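Local structure of aldehyde dehydrogenase family protein (Pseudomonas syringae pv. tomato, 5IUV) at residues A230-M235 with K250-Y255; R61-A66 with V158-A163; P273-A278 with E416-I421; S313-F318 with V409-T414. The protein probably catalyses the NAD-dependent oxidation of indole-3-acetaldehyde to the auxin indole-3-acetic acid, as an aldehyde dehydrogenase family member. All coordinates share one frame; numbering follows the deposited sequence.

Contact 1 (A230-M235 with K250-Y255). With NAD (nicotinamide-adenine-dinucleotide), chain C.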
# COMPACT_ATOMS: atom_id res chain seq x y z
N ALA A 230 16.99 13.40 -31.54
CA ALA A 230 17.08 12.06 -32.13
C ALA A 230 16.60 10.98 -31.17
O ALA A 230 15.93 10.02 -31.57
CB ALA A 230 18.52 11.78 -32.57
N LEU A 231 16.95 11.12 -29.89
CA LEU A 231 16.49 10.18 -28.87
C LEU A 231 14.98 10.27 -28.68
O LEU A 231 14.30 9.25 -28.55
CB LEU A 231 17.21 10.44 -27.54
CG LEU A 231 18.69 10.00 -27.45
CD1 LEU A 231 19.34 10.52 -26.17
CD2 LEU A 231 18.81 8.48 -27.52
N ALA A 232 14.45 11.48 -28.64
CA ALA A 232 13.01 11.69 -28.43
C ALA A 232 12.17 11.18 -29.61
O ALA A 232 11.01 10.80 -29.44
CB ALA A 232 12.73 13.15 -28.18
N LEU A 233 12.76 11.17 -30.80
CA LEU A 233 12.07 10.67 -31.99
C LEU A 233 12.38 9.20 -32.28
O LEU A 233 11.86 8.64 -33.24
CB LEU A 233 12.45 11.50 -33.21
CG LEU A 233 11.84 12.89 -33.34
CD1 LEU A 233 12.59 13.70 -34.40
CD2 LEU A 233 10.37 12.78 -33.68
N HIS A 234 13.22 8.57 -31.47
CA HIS A 234 13.67 7.21 -31.80
C HIS A 234 12.54 6.19 -31.66
O HIS A 234 11.81 6.20 -30.68
CB HIS A 234 14.86 6.79 -30.94
CG HIS A 234 15.68 5.70 -31.56
ND1 HIS A 234 15.28 4.39 -31.57
CD2 HIS A 234 16.86 5.74 -32.22
CE1 HIS A 234 16.19 3.66 -32.20
NE2 HIS A 234 17.16 4.46 -32.60
N MET A 235 12.42 5.31 -32.65
CA MET A 235 11.32 4.36 -32.70
C MET A 235 11.50 3.16 -31.76
O MET A 235 10.58 2.35 -31.61
CB MET A 235 11.10 3.86 -34.14
CG MET A 235 10.68 4.97 -35.10
SD MET A 235 9.07 5.65 -34.65
CE MET A 235 8.01 4.27 -35.07
N LYS A 250 7.25 20.58 -24.00
CA LYS A 250 6.13 20.45 -24.92
C LYS A 250 6.53 19.80 -26.24
O LYS A 250 5.79 18.99 -26.79
CB LYS A 250 5.49 21.82 -25.19
CG LYS A 250 4.65 22.37 -24.06
CD LYS A 250 4.29 23.81 -24.35
CE LYS A 250 3.33 24.36 -23.33
NZ LYS A 250 3.03 25.80 -23.57
N GLN A 251 7.70 20.16 -26.75
CA GLN A 251 8.19 19.62 -28.01
C GLN A 251 8.42 18.11 -27.92
O GLN A 251 8.30 17.40 -28.91
CB GLN A 251 9.48 20.33 -28.43
CG GLN A 251 9.99 19.96 -29.83
CD GLN A 251 9.03 20.30 -30.97
OE1 GLN A 251 8.64 19.43 -31.75
NE2 GLN A 251 8.69 21.58 -31.10
N LEU A 252 8.75 17.62 -26.73
CA LEU A 252 8.95 16.18 -26.55
C LEU A 252 7.63 15.41 -26.70
O LEU A 252 7.61 14.29 -27.19
CB LEU A 252 9.58 15.86 -25.18
CG LEU A 252 10.98 16.41 -24.83
CD1 LEU A 252 11.62 15.52 -23.77
CD2 LEU A 252 11.89 16.55 -26.05
N MET A 253 6.54 16.01 -26.25
CA MET A 253 5.23 15.39 -26.44
C MET A 253 4.91 15.28 -27.93
O MET A 253 4.36 14.27 -28.39
CB MET A 253 4.15 16.20 -25.73
CG MET A 253 4.33 16.27 -24.23
SD MET A 253 2.85 16.84 -23.38
CE MET A 253 1.80 15.39 -23.49
N ILE A 254 5.29 16.30 -28.68
CA ILE A 254 5.10 16.30 -30.12
C ILE A 254 5.98 15.22 -30.78
O ILE A 254 5.49 14.45 -31.62
CB ILE A 254 5.41 17.68 -30.72
CG1 ILE A 254 4.39 18.70 -30.20
CG2 ILE A 254 5.41 17.61 -32.25
CD1 ILE A 254 4.63 20.13 -30.63
N TYR A 255 7.24 15.13 -30.37
CA TYR A 255 8.14 14.09 -30.89
C TYR A 255 7.61 12.68 -30.63
O TYR A 255 7.73 11.81 -31.49
CB TYR A 255 9.54 14.20 -30.27
CG TYR A 255 10.33 15.44 -30.62
CD1 TYR A 255 10.17 16.08 -31.84
CD2 TYR A 255 11.26 15.95 -29.72
CE1 TYR A 255 10.92 17.22 -32.15
CE2 TYR A 255 12.01 17.07 -30.02
CZ TYR A 255 11.84 17.71 -31.23
OH TYR A 255 12.59 18.83 -31.51
PA NAD C . 16.28 23.26 -21.94
O1A NAD C . 14.83 23.04 -22.08
O2A NAD C . 16.85 24.30 -22.89
O5B NAD C . 17.07 21.91 -22.13
C5B NAD C . 17.10 20.81 -21.19
C4B NAD C . 17.76 19.65 -21.88
O4B NAD C . 17.03 19.35 -23.09
C3B NAD C . 19.22 19.81 -22.29
O3B NAD C . 19.93 18.58 -22.14
C2B NAD C . 19.12 20.19 -23.77
O2B NAD C . 20.29 19.86 -24.50
C1B NAD C . 17.91 19.36 -24.20
N9A NAD C . 17.17 19.83 -25.37
C8A NAD C . 17.11 21.10 -25.87
N7A NAD C . 16.44 21.20 -27.00
C5A NAD C . 16.02 19.90 -27.24
C6A NAD C . 15.22 19.34 -28.26
N6A NAD C . 14.75 20.03 -29.31
N1A NAD C . 14.95 18.01 -28.18
C2A NAD C . 15.45 17.31 -27.17
N3A NAD C . 16.23 17.72 -26.16
C4A NAD C . 16.47 19.04 -26.25
O3 NAD C . 16.60 23.73 -20.44
PN NAD C . 17.93 24.19 -19.67
O1N NAD C . 18.22 25.57 -20.11
O2N NAD C . 18.97 23.15 -19.85
O5D NAD C . 17.49 24.13 -18.13
C5D NAD C . 16.76 25.20 -17.50
C4D NAD C . 15.32 24.77 -17.37
O4D NAD C . 15.25 23.57 -16.57
C3D NAD C . 14.41 25.76 -16.65
O3D NAD C . 13.19 25.91 -17.38
C2D NAD C . 14.20 25.09 -15.29
O2D NAD C . 12.98 25.39 -14.62
C1D NAD C . 14.20 23.59 -15.67
N1N NAD C . 14.53 22.73 -14.46
C2N NAD C . 13.46 21.93 -13.97
C3N NAD C . 13.68 21.07 -12.91
C7N NAD C . 12.57 20.25 -12.29
O7N NAD C . 11.38 20.47 -12.62
N7N NAD C . 12.89 19.40 -11.35
C4N NAD C . 14.95 21.03 -12.32
C5N NAD C . 15.97 21.84 -12.80
C6N NAD C . 15.74 22.69 -13.87
O HOH W 1 9.63 12.45 -27.02

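Contact 2 (R61-A66 with V158-A163)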
# COMPACT_ATOMS: atom_id res chain seq x y z
N ARG A 61 23.25 4.00 -32.34
CA ARG A 61 24.15 3.00 -31.80
C ARG A 61 23.92 2.81 -30.30
O ARG A 61 23.99 1.69 -29.80
CB ARG A 61 25.62 3.36 -32.06
CG ARG A 61 26.58 2.25 -31.66
CD ARG A 61 27.91 2.31 -32.40
NE ARG A 61 28.79 3.39 -31.95
CZ ARG A 61 29.66 3.27 -30.95
NH1 ARG A 61 29.76 2.13 -30.29
NH2 ARG A 61 30.43 4.30 -30.61
N ALA A 62 23.65 3.90 -29.59
CA ALA A 62 23.45 3.80 -28.15
C ALA A 62 22.17 3.02 -27.83
O ALA A 62 22.12 2.25 -26.87
CB ALA A 62 23.41 5.19 -27.52
N VAL A 63 21.13 3.24 -28.63
CA VAL A 63 19.85 2.59 -28.38
C VAL A 63 19.93 1.11 -28.74
O VAL A 63 19.38 0.26 -28.03
CB VAL A 63 18.70 3.28 -29.15
CG1 VAL A 63 17.42 2.46 -29.07
CG2 VAL A 63 18.46 4.69 -28.59
N GLU A 64 20.61 0.78 -29.84
CA GLU A 64 20.85 -0.62 -30.17
C GLU A 64 21.60 -1.33 -29.03
O GLU A 64 21.29 -2.46 -28.68
CB GLU A 64 21.65 -0.76 -31.46
CG GLU A 64 20.87 -0.44 -32.72
CD GLU A 64 21.71 -0.58 -33.99
OE1 GLU A 64 22.72 -1.31 -33.96
OE2 GLU A 64 21.35 0.03 -35.02
N SER A 65 22.59 -0.63 -28.47
CA SER A 65 23.34 -1.13 -27.33
C SER A 65 22.45 -1.30 -26.10
O SER A 65 22.48 -2.33 -25.43
CB SER A 65 24.51 -0.19 -27.03
OG SER A 65 25.13 -0.47 -25.79
N ALA A 66 21.67 -0.26 -25.80
CA ALA A 66 20.72 -0.31 -24.69
C ALA A 66 19.76 -1.50 -24.82
O ALA A 66 19.49 -2.21 -23.85
CB ALA A 66 19.94 0.98 -24.61
N VAL A 158 10.21 -0.85 -18.50
CA VAL A 158 9.72 -0.52 -19.83
C VAL A 158 10.70 -0.95 -20.93
O VAL A 158 10.28 -1.27 -22.04
CB VAL A 158 9.42 0.99 -19.96
CG1 VAL A 158 8.30 1.39 -19.00
CG2 VAL A 158 10.67 1.83 -19.69
N GLY A 159 11.99 -0.99 -20.61
CA GLY A 159 12.99 -1.40 -21.57
C GLY A 159 14.11 -0.40 -21.75
O GLY A 159 15.09 -0.41 -20.99
N VAL A 160 13.99 0.46 -22.75
CA VAL A 160 15.01 1.46 -23.03
C VAL A 160 14.51 2.86 -22.67
O VAL A 160 13.47 3.30 -23.17
CB VAL A 160 15.44 1.43 -24.51
CG1 VAL A 160 16.41 2.58 -24.82
CG2 VAL A 160 16.08 0.09 -24.83
N VAL A 161 15.25 3.54 -21.81
CA VAL A 161 14.86 4.86 -21.31
C VAL A 161 15.84 5.92 -21.81
O VAL A 161 17.05 5.76 -21.66
CB VAL A 161 14.82 4.87 -19.77
CG1 VAL A 161 14.48 6.26 -19.24
CG2 VAL A 161 13.83 3.83 -19.25
N ALA A 162 15.32 6.99 -22.42
CA ALA A 162 16.15 8.16 -22.71
C ALA A 162 15.96 9.19 -21.60
O ALA A 162 14.84 9.51 -21.23
CB ALA A 162 15.80 8.76 -24.08
N ALA A 163 17.06 9.67 -21.03
CA ALA A 163 17.00 10.69 -20.00
C ALA A 163 17.72 11.95 -20.47
O ALA A 163 18.92 11.94 -20.70
CB ALA A 163 17.61 10.19 -18.71

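Contact 3 (P273-A278 with E416-I421)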
# COMPACT_ATOMS: atom_id res chain seq x y z
N PRO A 273 5.53 30.64 -5.69
CA PRO A 273 5.15 31.68 -4.72
C PRO A 273 5.52 31.30 -3.29
O PRO A 273 5.24 30.20 -2.83
CB PRO A 273 3.63 31.76 -4.89
CG PRO A 273 3.24 30.37 -5.26
CD PRO A 273 4.38 29.82 -6.09
N ASN A 274 6.16 32.24 -2.60
CA ASN A 274 6.56 32.09 -1.21
C ASN A 274 5.70 33.01 -0.35
O ASN A 274 5.97 34.20 -0.26
CB ASN A 274 8.05 32.43 -1.07
CG ASN A 274 8.61 32.11 0.31
OD1 ASN A 274 7.95 31.49 1.14
ND2 ASN A 274 9.85 32.53 0.54
N ILE A 275 4.64 32.45 0.25
CA ILE A 275 3.64 33.26 0.94
C ILE A 275 3.92 33.42 2.43
O ILE A 275 3.89 32.45 3.20
CB ILE A 275 2.23 32.64 0.78
CG1 ILE A 275 1.92 32.41 -0.70
CG2 ILE A 275 1.18 33.55 1.41
CD1 ILE A 275 0.70 31.54 -0.91
N VAL A 276 4.15 34.66 2.84
CA VAL A 276 4.49 34.96 4.22
C VAL A 276 3.35 35.71 4.89
O VAL A 276 3.07 36.87 4.55
CB VAL A 276 5.79 35.78 4.32
CG1 VAL A 276 6.17 36.01 5.77
CG2 VAL A 276 6.92 35.08 3.57
N PHE A 277 2.69 35.05 5.83
CA PHE A 277 1.60 35.66 6.58
C PHE A 277 2.13 36.42 7.78
O PHE A 277 3.21 36.13 8.29
CB PHE A 277 0.60 34.60 7.05
CG PHE A 277 -0.31 34.10 5.98
CD1 PHE A 277 -1.44 34.82 5.62
CD2 PHE A 277 -0.04 32.91 5.33
CE1 PHE A 277 -2.29 34.35 4.63
CE2 PHE A 277 -0.89 32.44 4.34
CZ PHE A 277 -2.01 33.16 3.99
N ALA A 278 1.34 37.39 8.24
CA ALA A 278 1.71 38.21 9.39
C ALA A 278 1.97 37.36 10.62
O ALA A 278 2.79 37.72 11.47
CB ALA A 278 0.61 39.24 9.67
N GLU A 416 -7.38 34.51 0.94
CA GLU A 416 -8.03 34.21 -0.32
C GLU A 416 -7.31 34.88 -1.49
O GLU A 416 -7.14 34.27 -2.55
CB GLU A 416 -9.50 34.64 -0.27
CG GLU A 416 -10.37 33.83 0.71
CD GLU A 416 -10.00 34.04 2.18
OE1 GLU A 416 -9.53 35.15 2.54
OE2 GLU A 416 -10.17 33.10 2.98
N GLU A 417 -6.88 36.12 -1.30
CA GLU A 417 -6.15 36.83 -2.34
C GLU A 417 -4.76 36.22 -2.54
O GLU A 417 -4.27 36.11 -3.67
CB GLU A 417 -6.03 38.32 -2.01
CG GLU A 417 -5.44 39.15 -3.16
CD GLU A 417 -5.09 40.57 -2.76
OE1 GLU A 417 -5.22 40.93 -1.57
OE2 GLU A 417 -4.66 41.34 -3.65
N ALA A 418 -4.13 35.82 -1.44
CA ALA A 418 -2.82 35.18 -1.50
C ALA A 418 -2.87 33.94 -2.38
O ALA A 418 -2.01 33.72 -3.23
CB ALA A 418 -2.33 34.84 -0.10
N ILE A 419 -3.90 33.13 -2.18
CA ILE A 419 -4.10 31.91 -2.95
C ILE A 419 -4.37 32.22 -4.42
O ILE A 419 -3.82 31.58 -5.31
CB ILE A 419 -5.25 31.07 -2.35
CG1 ILE A 419 -4.82 30.53 -0.97
CG2 ILE A 419 -5.63 29.92 -3.28
CD1 ILE A 419 -5.98 30.06 -0.09
N GLN A 420 -5.22 33.21 -4.68
CA GLN A 420 -5.54 33.60 -6.06
C GLN A 420 -4.28 34.04 -6.81
O GLN A 420 -4.04 33.61 -7.93
CB GLN A 420 -6.58 34.73 -6.07
CG GLN A 420 -7.28 34.93 -7.42
CD GLN A 420 -6.43 35.69 -8.45
OE1 GLN A 420 -5.64 36.56 -8.09
NE2 GLN A 420 -6.60 35.34 -9.72
N ILE A 421 -3.48 34.89 -6.18
CA ILE A 421 -2.25 35.37 -6.80
C ILE A 421 -1.28 34.22 -7.01
O ILE A 421 -0.69 34.09 -8.08
CB ILE A 421 -1.58 36.47 -5.96
CG1 ILE A 421 -2.43 37.73 -5.96
CG2 ILE A 421 -0.18 36.78 -6.50
CD1 ILE A 421 -2.03 38.73 -4.91

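Contact 4 (S313-F318 with V409-T414)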
# COMPACT_ATOMS: atom_id res chain seq x y z
N SER A 313 0.37 43.98 6.11
CA SER A 313 0.59 44.54 7.45
C SER A 313 2.00 44.30 8.01
O SER A 313 2.39 44.95 8.97
CB SER A 313 -0.46 43.98 8.42
OG SER A 313 -0.41 42.57 8.47
N ILE A 314 2.75 43.36 7.43
CA ILE A 314 4.13 43.15 7.87
C ILE A 314 5.16 43.52 6.80
O ILE A 314 6.37 43.39 7.01
CB ILE A 314 4.39 41.68 8.29
CG1 ILE A 314 4.07 40.72 7.14
CG2 ILE A 314 3.60 41.33 9.55
CD1 ILE A 314 4.87 39.43 7.18
N LYS A 315 4.68 43.98 5.65
CA LYS A 315 5.54 44.27 4.51
C LYS A 315 6.64 45.28 4.82
O LYS A 315 7.81 45.06 4.48
CB LYS A 315 4.68 44.75 3.34
CG LYS A 315 5.40 45.62 2.33
CD LYS A 315 6.25 44.79 1.40
CE LYS A 315 6.45 45.54 0.09
NZ LYS A 315 7.07 46.88 0.29
N ASP A 316 6.29 46.37 5.50
CA ASP A 316 7.26 47.42 5.79
C ASP A 316 8.35 46.96 6.75
O ASP A 316 9.48 47.46 6.70
CB ASP A 316 6.55 48.66 6.36
CG ASP A 316 5.78 49.43 5.30
OD1 ASP A 316 6.10 49.28 4.10
OD2 ASP A 316 4.86 50.19 5.67
N ARG A 317 8.01 46.03 7.63
CA ARG A 317 9.00 45.48 8.55
C ARG A 317 9.79 44.34 7.89
O ARG A 317 10.98 44.19 8.13
CB ARG A 317 8.31 44.97 9.83
CG ARG A 317 9.27 44.35 10.83
CD ARG A 317 8.56 43.45 11.83
NE ARG A 317 9.51 42.61 12.55
CZ ARG A 317 9.17 41.62 13.38
NH1 ARG A 317 7.89 41.35 13.60
NH2 ARG A 317 10.11 40.91 13.98
N PHE A 318 9.11 43.55 7.06
CA PHE A 318 9.68 42.31 6.52
C PHE A 318 10.65 42.54 5.36
O PHE A 318 11.69 41.89 5.29
CB PHE A 318 8.56 41.36 6.08
CG PHE A 318 9.03 39.98 5.69
CD1 PHE A 318 9.67 39.16 6.61
CD2 PHE A 318 8.80 39.49 4.41
CE1 PHE A 318 10.09 37.88 6.27
CE2 PHE A 318 9.22 38.21 4.05
CZ PHE A 318 9.86 37.40 4.98
N VAL A 409 8.52 41.02 -5.42
CA VAL A 409 7.81 41.13 -4.15
C VAL A 409 6.40 41.68 -4.34
O VAL A 409 6.21 42.79 -4.83
CB VAL A 409 8.57 42.02 -3.15
CG1 VAL A 409 7.80 42.10 -1.83
CG2 VAL A 409 9.98 41.50 -2.94
N LEU A 410 5.40 40.89 -3.92
CA LEU A 410 4.00 41.27 -4.06
C LEU A 410 3.32 41.31 -2.70
O LEU A 410 3.77 40.64 -1.76
CB LEU A 410 3.26 40.29 -4.98
CG LEU A 410 3.81 39.99 -6.39
CD1 LEU A 410 4.95 38.98 -6.37
CD2 LEU A 410 2.68 39.52 -7.31
N THR A 411 2.24 42.08 -2.57
CA THR A 411 1.51 42.12 -1.31
C THR A 411 0.08 41.62 -1.45
O THR A 411 -0.46 41.56 -2.56
CB THR A 411 1.49 43.55 -0.70
OG1 THR A 411 1.03 44.49 -1.68
CG2 THR A 411 2.87 43.95 -0.23
N PHE A 412 -0.51 41.23 -0.33
CA PHE A 412 -1.91 40.81 -0.26
C PHE A 412 -2.47 41.17 1.11
O PHE A 412 -1.70 41.46 2.03
CB PHE A 412 -2.05 39.30 -0.52
CG PHE A 412 -1.40 38.44 0.54
CD1 PHE A 412 -2.10 38.07 1.69
CD2 PHE A 412 -0.10 38.00 0.39
CE1 PHE A 412 -1.50 37.29 2.66
CE2 PHE A 412 0.50 37.21 1.36
CZ PHE A 412 -0.19 36.86 2.49
N ASP A 413 -3.79 41.13 1.26
CA ASP A 413 -4.42 41.48 2.54
C ASP A 413 -5.31 40.38 3.13
O ASP A 413 -5.71 40.46 4.29
CB ASP A 413 -5.24 42.77 2.40
CG ASP A 413 -6.27 42.70 1.29
OD1 ASP A 413 -6.60 41.58 0.83
OD2 ASP A 413 -6.75 43.77 0.88
N THR A 414 -5.65 39.38 2.32
CA THR A 414 -6.43 38.23 2.78
C THR A 414 -5.81 36.93 2.28
O THR A 414 -5.12 36.92 1.27
CB THR A 414 -7.89 38.28 2.29
OG1 THR A 414 -7.93 38.07 0.87
CG2 THR A 414 -8.56 39.62 2.62

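Contact 1 (A230-M235 with K250-Y255)
At the adenine end of the NAD pocket, Ala232 and Leu233 of segment 230-235 pack against Tyr255, where helices 224-232 and 246-258 of the Rossmann-like cofactor-binding domain come together. The backbones are closest at Leu233 and Tyr255, whose CA atoms lie 5.3 Å apart. Ala232 CB touches Tyr255 CD2 at 3.5 Å, while the Leu233 CD2 methyl reaches Tyr255 CB at 3.8 Å; both methyls approach the ring obliquely. With chi1 at -66°, the ring of Tyr255 is set beside its own backbone N and anti to the carbonyl carbon, and its hydroxyl ends at the adenine. One turn earlier, Gln251 O lies over a face of the same ring, offset toward the rim.

A water joins the two main chains, donating to Leu252 O at 2.7 Å and to Ala232 O at 3.2 Å and so bridging two backbone carbonyls, one on each helix; Ala232 O also accepts from Lys262 NZ. Leu252 reaches Ala232 by its CD2 methyl, and the same methyl lies 3.8 Å from C2A of the adenine. Adenine N1A sits at the Tyr255 edge, close to the ring plane, and the exocyclic N6A of NAD gives the phenol oxygen Tyr255 OH a weak but nearly straight hydrogen bond, 3.3 Å long with an angle of 168°.

Contact 2 (R61-A66 with V158-A163)
This is a small, fully apolar helix-on-sheet contact, in which Val160 of strand 149-164 fits against Ala66 and Val63 on the inner face of helix 56-72. The backbones come within 6.2 Å, measured between the CA atoms of Ala66 and Val160, a spacing permitted by the short alanine side chain. Both branches of Val160 take part: Ala66 CB is 3.9 Å from Val160 CG1 and 4.0 Å from Val160 CG2, nearly equidistant, so the alanine methyl meets the fork of the valine rather than one prong. That placement follows from chi1 of 174°, which sets CG1 opposite the backbone N and CG2 opposite the carbonyl carbon. CG2 also reaches the main chain, lying 4.0 Å from Ala66 C. Val63, one turn earlier on the helix, makes the looser touch, its CG1 standing 4.4 Å from Val160 CG1.

The strand belongs to the mixed sheet of the Rossmann-like NAD-binding domain, between the parallel strands 187-191 and 239-243, and the helix lies across one face of it. Val161 has its CB directed away from the helix, whereas Val160 points toward it. Ala66 also rests on Val189 of the next strand, and Val63 on Val237 and His234, which spreads the helix over several neighbours. Just before Val160, Gly159 has phi 127° and psi -95°, angles at which a CB would collide with the carbonyl O of Val158. The next residue's Val160 N donates a hydrogen bond to the carboxylate oxygen Asp238 OD2.

Contact 3 (P273-A278 with E416-I421)
Ile275 and Ala418 form the close part of this contact, with Ile275 CG2 lying 4.0 Å from Ala418 CB. Even here the packing is modest, since the nearest CA atoms, those of Ile275 and Ala418, are 7.2 Å apart and the gap is bridged by one methyl from each side. The Ile275 side chain presents two ends to the helix. CG2, opposite the backbone N, faces the alanine methyl, and CD1, at the end of the other branch, comes to 4.2 Å from Ala418 O. Phe277 closes the same spot from the end of the strand: its CZ is 4.4 Å from Ala418 CB, which approaches the ring obliquely. The Phe277 ring also makes an edge-to-face stack with Phe412.

Strand 273-276 runs in the parallel core of the catalytic-domain sheet, flanked by strands 307-311 and 430-434, and helix 415-423 lies across one face, as expected of an alpha/beta fold. Backbone bonds to Ala432 and Trp434 on one neighbour, and from Asn274 to Arg307 and Leu309 on the other, hold the strand that carries Ile275.

The outer face of the helix is much looser. Glu416 and Gln420 are exposed and make no contact with the strand, yet the helix stays regular through them, Gln420 N donating to Glu416 O at 3.1 Å. Ile419 is partly exposed, and its CB points away from strand 273-276.

Contact 4 (S313-F318 with V409-T414)
The aliphatic chain of Lys315 lies over the methyl of Thr411, joining helix 312-326 to strand 406-412 on the catalytic-domain sheet of this alpha/beta fold. Four lysine carbons pass the methyl: CB, CG, CD and CE of Lys315 all lie within 4.1 Å of Thr411 CG2, with CD closest at 3.8 Å. The two side chains meet at about a right angle, so the methyl abuts the flank of the chain and not its end. Farther along, Lys315 CE comes to 4.2 Å from Val409 CG1, a looser approach in which the two side chains are oblique to each other. Val409 and Thr411, two residues apart, point their CB atoms toward the helix, while the CB atoms of Leu410 and Phe412 are directed away from it.

The lysine reaches this site by a bent path. CG stands opposite the backbone N, and turns at chi2 (78°) and chi4 (57°) bend the chain so that its carbons pass Thr411 CG2, and its ammonium NZ is held by a salt bridge to Asp389 OD2. Carbon packing and charge pairing thus use different parts of one side chain. In Thr411, chi1 of 52° puts OG1 between the backbone N and the carbonyl carbon and CG2 opposite the carbonyl carbon, on the side of the lysine, and OG1 is hydrogen-bonded to Arg312 NH2, just before the helix segment.

Both side chains also touch Val310 of strand 307-311, which pairs in parallel with strand 406-412. Beyond the strand's end Thr414 N-caps helix 415-423, its OG1 hydrogen-bonded to Glu417 N.

The four contacts form two pairs, each pair built round a different sheet. Contacts 1 and 2 lie in the cofactor-binding half, with centres 14 Å apart, and meet where His234 and Leu231 pack on Val63. Contacts 3 and 4, with centres 10 Å apart and in direct touch, share the catalytic-domain sheet but place helices 415-423 and 312-326 on opposite faces of it; strand 406-412 leads directly into helix 415-423. Contacts 2 and 4 are the farthest apart, at 51 Å between centres. Along the chain contact 2 closes before contact 1 opens, both precede contact 3, and contact 4 falls within the span of contact 3. Only contact 1 touches NAD; contacts 3 and 4 pack the sheet away from the annotated sites.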